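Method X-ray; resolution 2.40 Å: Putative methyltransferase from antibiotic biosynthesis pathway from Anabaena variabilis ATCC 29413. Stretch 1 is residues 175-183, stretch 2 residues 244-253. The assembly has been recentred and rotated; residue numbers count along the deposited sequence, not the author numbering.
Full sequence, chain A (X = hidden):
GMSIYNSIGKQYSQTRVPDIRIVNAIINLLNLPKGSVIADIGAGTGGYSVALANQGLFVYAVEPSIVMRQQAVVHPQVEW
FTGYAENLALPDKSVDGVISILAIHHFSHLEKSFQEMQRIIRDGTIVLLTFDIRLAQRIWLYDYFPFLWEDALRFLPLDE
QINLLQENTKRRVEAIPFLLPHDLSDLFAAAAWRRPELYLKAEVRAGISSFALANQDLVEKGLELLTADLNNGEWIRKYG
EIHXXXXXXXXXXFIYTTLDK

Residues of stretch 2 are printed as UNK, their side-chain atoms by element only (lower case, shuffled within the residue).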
# COMPACT_ATOMS: atom_id res chain seq x y z
N ALA A 175 -5.58 -14.91 2.27
CA ALA A 175 -4.77 -13.81 2.79
C ALA A 175 -3.43 -14.31 3.35
O ALA A 175 -3.37 -15.40 3.87
CB ALA A 175 -5.53 -13.06 3.87
N ILE A 176 -2.36 -13.52 3.17
CA ILE A 176 -1.03 -13.85 3.74
C ILE A 176 -0.39 -12.60 4.31
O ILE A 176 -0.63 -11.51 3.79
CB ILE A 176 -0.06 -14.51 2.74
CG1 ILE A 176 0.22 -13.61 1.52
CG2 ILE A 176 -0.61 -15.85 2.30
CD1 ILE A 176 1.14 -14.21 0.45
N PRO A 177 0.43 -12.73 5.37
CA PRO A 177 1.13 -11.54 5.82
C PRO A 177 2.27 -11.13 4.89
O PRO A 177 2.92 -11.98 4.31
CB PRO A 177 1.71 -11.96 7.19
CG PRO A 177 1.11 -13.25 7.51
CD PRO A 177 0.77 -13.89 6.22
N PHE A 178 2.44 -9.83 4.71
CA PHE A 178 3.65 -9.29 4.11
C PHE A 178 4.37 -8.67 5.32
O PHE A 178 4.02 -7.55 5.77
CB PHE A 178 3.42 -8.28 2.98
CG PHE A 178 4.70 -7.65 2.51
CD1 PHE A 178 5.62 -8.41 1.76
CD2 PHE A 178 5.03 -6.33 2.86
CE1 PHE A 178 6.85 -7.85 1.34
CE2 PHE A 178 6.27 -5.76 2.45
CZ PHE A 178 7.19 -6.53 1.70
N LEU A 179 5.34 -9.40 5.85
CA LEU A 179 6.17 -8.94 6.97
C LEU A 179 7.10 -7.92 6.34
O LEU A 179 7.58 -8.14 5.22
CB LEU A 179 6.96 -10.09 7.60
CG LEU A 179 6.11 -11.27 8.13
CD1 LEU A 179 6.98 -12.46 8.59
CD2 LEU A 179 5.18 -10.80 9.23
N LEU A 180 7.32 -6.81 7.03
CA LEU A 180 8.14 -5.73 6.49
C LEU A 180 9.63 -5.93 6.75
O LEU A 180 10.02 -6.06 7.91
CB LEU A 180 7.74 -4.39 7.10
CG LEU A 180 6.30 -3.88 6.95
CD1 LEU A 180 6.22 -2.43 7.55
CD2 LEU A 180 5.84 -3.92 5.49
N PRO A 181 10.47 -5.97 5.68
CA PRO A 181 11.92 -5.97 5.92
C PRO A 181 12.35 -4.65 6.55
O PRO A 181 11.62 -3.67 6.48
CB PRO A 181 12.52 -6.10 4.53
CG PRO A 181 11.39 -6.51 3.62
CD PRO A 181 10.15 -6.05 4.24
N HIS A 182 13.52 -4.63 7.17
CA HIS A 182 14.03 -3.43 7.83
C HIS A 182 14.55 -2.36 6.87
O HIS A 182 14.70 -1.22 7.29
CB HIS A 182 15.14 -3.79 8.82
CG HIS A 182 16.42 -4.22 8.15
ND1 HIS A 182 17.46 -3.35 7.93
CD2 HIS A 182 16.79 -5.41 7.62
CE1 HIS A 182 18.44 -3.99 7.32
NE2 HIS A 182 18.05 -5.24 7.11
N ASP A 183 14.82 -2.72 5.60
CA ASP A 183 15.43 -1.83 4.59
C ASP A 183 14.59 -1.58 3.32
O ASP A 183 15.13 -1.48 2.21
CB ASP A 183 16.86 -2.31 4.25
CG ASP A 183 16.91 -3.76 3.80
OD1 ASP A 183 15.85 -4.41 3.81
OD2 ASP A 183 18.03 -4.27 3.49
N UNK A 244 17.38 -5.72 16.52
CA UNK A 244 17.83 -7.09 16.25
C UNK A 244 16.92 -7.85 15.30
O UNK A 244 17.32 -8.90 14.81
c UNK A 244 18.77 -7.16 18.61
c UNK A 244 20.45 -6.05 19.51
c UNK A 244 18.44 -6.85 19.88
n UNK A 244 19.50 -6.16 20.42
n UNK A 244 20.04 -6.65 18.40
c UNK A 244 18.01 -7.89 17.55
N UNK A 245 15.70 -7.36 15.05
CA UNK A 245 14.75 -8.02 14.13
C UNK A 245 15.05 -7.70 12.68
O UNK A 245 15.25 -6.55 12.35
c UNK A 245 12.71 -9.32 16.10
c UNK A 245 11.31 -7.23 15.81
c UNK A 245 12.72 -7.82 15.78
c UNK A 245 13.33 -7.55 14.42
N UNK A 246 15.07 -8.71 11.82
CA UNK A 246 15.25 -8.48 10.37
C UNK A 246 13.92 -8.11 9.69
O UNK A 246 13.94 -7.47 8.63
o UNK A 246 18.44 -7.89 9.80
c UNK A 246 17.34 -10.02 10.30
c UNK A 246 18.26 -8.80 10.62
c UNK A 246 15.96 -9.66 9.67
n UNK A 246 18.85 -8.81 11.82
N UNK A 247 12.80 -8.54 10.28
CA UNK A 247 11.46 -8.18 9.82
C UNK A 247 10.43 -8.17 10.94
O UNK A 247 10.61 -8.81 11.97
c UNK A 247 10.63 -11.44 7.82
c UNK A 247 10.85 -10.55 9.03
c UNK A 247 11.00 -9.08 8.68
o UNK A 247 10.46 -10.93 6.66
o UNK A 247 10.64 -12.67 8.04
N UNK A 248 9.33 -7.45 10.70
CA UNK A 248 8.26 -7.26 11.68
C UNK A 248 6.87 -7.25 11.03
O UNK A 248 6.73 -6.86 9.87
c UNK A 248 8.11 -4.70 11.61
c UNK A 248 7.74 -5.92 13.80
c UNK A 248 8.48 -5.91 12.46
c UNK A 248 8.06 -4.72 14.69
N UNK A 249 5.86 -7.69 11.78
CA UNK A 249 4.49 -7.69 11.32
C UNK A 249 3.77 -6.45 11.82
O UNK A 249 3.49 -6.36 13.00
o UNK A 249 1.61 -10.00 11.37
o UNK A 249 1.94 -8.20 10.26
c UNK A 249 2.32 -9.05 11.09
c UNK A 249 3.71 -8.95 11.76
N UNK A 250 3.44 -5.55 10.91
CA UNK A 250 2.70 -4.32 11.22
C UNK A 250 1.29 -4.39 10.58
O UNK A 250 0.66 -3.36 10.33
c UNK A 250 2.90 -1.78 11.50
c UNK A 250 3.51 -3.06 10.84
c UNK A 250 4.97 -3.20 11.32
c UNK A 250 5.87 -2.05 10.90
N UNK A 251 0.78 -5.61 10.41
CA UNK A 251 -0.55 -5.85 9.89
C UNK A 251 -0.74 -5.73 8.39
O UNK A 251 -1.88 -5.72 7.95
N UNK A 252 0.34 -5.67 7.61
CA UNK A 252 0.22 -5.63 6.14
C UNK A 252 -0.08 -7.04 5.65
O UNK A 252 0.56 -8.02 6.09
c UNK A 252 1.46 -5.04 5.47
c UNK A 252 1.11 -2.60 4.94
c UNK A 252 1.65 -3.58 5.77
c UNK A 252 1.30 -1.20 5.22
c UNK A 252 2.56 -1.80 7.24
c UNK A 252 2.03 -0.81 6.39
o UNK A 252 2.23 0.53 6.72
c UNK A 252 2.36 -3.17 6.93
N UNK A 253 -1.05 -7.11 4.74
CA UNK A 253 -1.59 -8.37 4.23
C UNK A 253 -1.92 -8.32 2.73
O UNK A 253 -2.47 -7.33 2.24
c UNK A 253 -2.31 -10.30 6.76
n UNK A 253 -2.23 -10.53 8.19
c UNK A 253 -2.92 -8.66 4.94
c UNK A 253 -2.86 -8.90 6.44
n UNK A 253 -1.36 -10.31 10.31
n UNK A 253 -0.34 -9.25 8.60
c UNK A 253 -1.31 -10.03 9.02
O HOH W 1 3.05 -6.66 8.29

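Position 244 carries one carbon and then a five-membered ring of three carbons and two nitrogens, which is histidine; His244 lies beyond reach of stretch 1. At 245 four carbons fork at the second, the mark of leucine, and Leu245 also keeps its side chain clear of the other stretch. Position 246 has three carbons, the third bearing one oxygen and one nitrogen: glutamine. Its backbone does the pairing, with a weak hydrogen bond from His182 N to Gln246 O at 3.2 Å, and that carbonyl lies at the edge of the imidazole, near its plane. The end of the chain comes nearer too, with Gln246 OE1 3.7 Å from His182 CD2.

Position 247 ends three carbons in two oxygens, so it is glutamate. It pairs with Pro181 in an antiparallel bridge, CA to CA 4.5 Å, both side chains on the same face of the sheet. Proline has no NH to offer, and this non-hydrogen-bonded site asks for none; Glu247 CA approaches Leu180 O at 3.2 Å instead.

Position 248 has four carbons forked at the first, one arm two carbons long: isoleucine. Here the bonding is reciprocal, Leu180 N to Ile248 O at 2.9 Å and Ile248 N to Leu180 O at 3.2 Å, and both side chains take the face opposite Pro181 and Glu247.

Position 249 has two carbons, the second bearing two oxygens, which makes it aspartate. Its CB packs 3.5 Å from CD2 of Leu179, while Asp249 OD1 accepts a hydrogen bond from the backbone N of 251 at 2.8 Å, bracing the turn.

Position 250 repeats the four-carbon pattern forked at the first, with one longer arm, and is again isoleucine. Ile250 CD1 meets Leu180 CD1 at 3.4 Å, a tight apolar contact.

Position 251 has no side-chain atoms, hence glycine. The phi of 78° at Gly251 is one that by itself favours this residue.

Position 252 shows one carbon and a six-carbon ring bearing an oxygen: tyrosine. Tyr252 CE1 lies 3.7 Å from Leu180 CD1, and Phe178 N donates to Tyr252 O at 3.0 Å.

Position 253 runs three carbons, a nitrogen, then a carbon with two more nitrogens, so it is arginine. It bridges to Pro177, whose CB sits over one guanidinium face, 3.7 Å from Arg253 NH1. That nitrogen also forms a salt bridge with Asp249 OD1 at 3.0 Å.

The contact works as two short antiparallel ladders whose register shifts by two between Pro177 and Leu180. Both prolines occupy non-hydrogen-bonded sites, so the pairing loses no donor there. Between the ladders a water fills in for direct pairing: it donates to Phe178 O at 2.8 Å and Asp249 OD1 at 2.7 Å, and accepts from Ile250 N at 2.9 Å and Tyr252 N at 3.0 Å. Leu180, the residue of stretch 1 most covered by its partner, joins backbone pairing to apolar packing against Ile250 and Tyr252.

Stretch 2, residues 244-253: HLQEIDIGYR
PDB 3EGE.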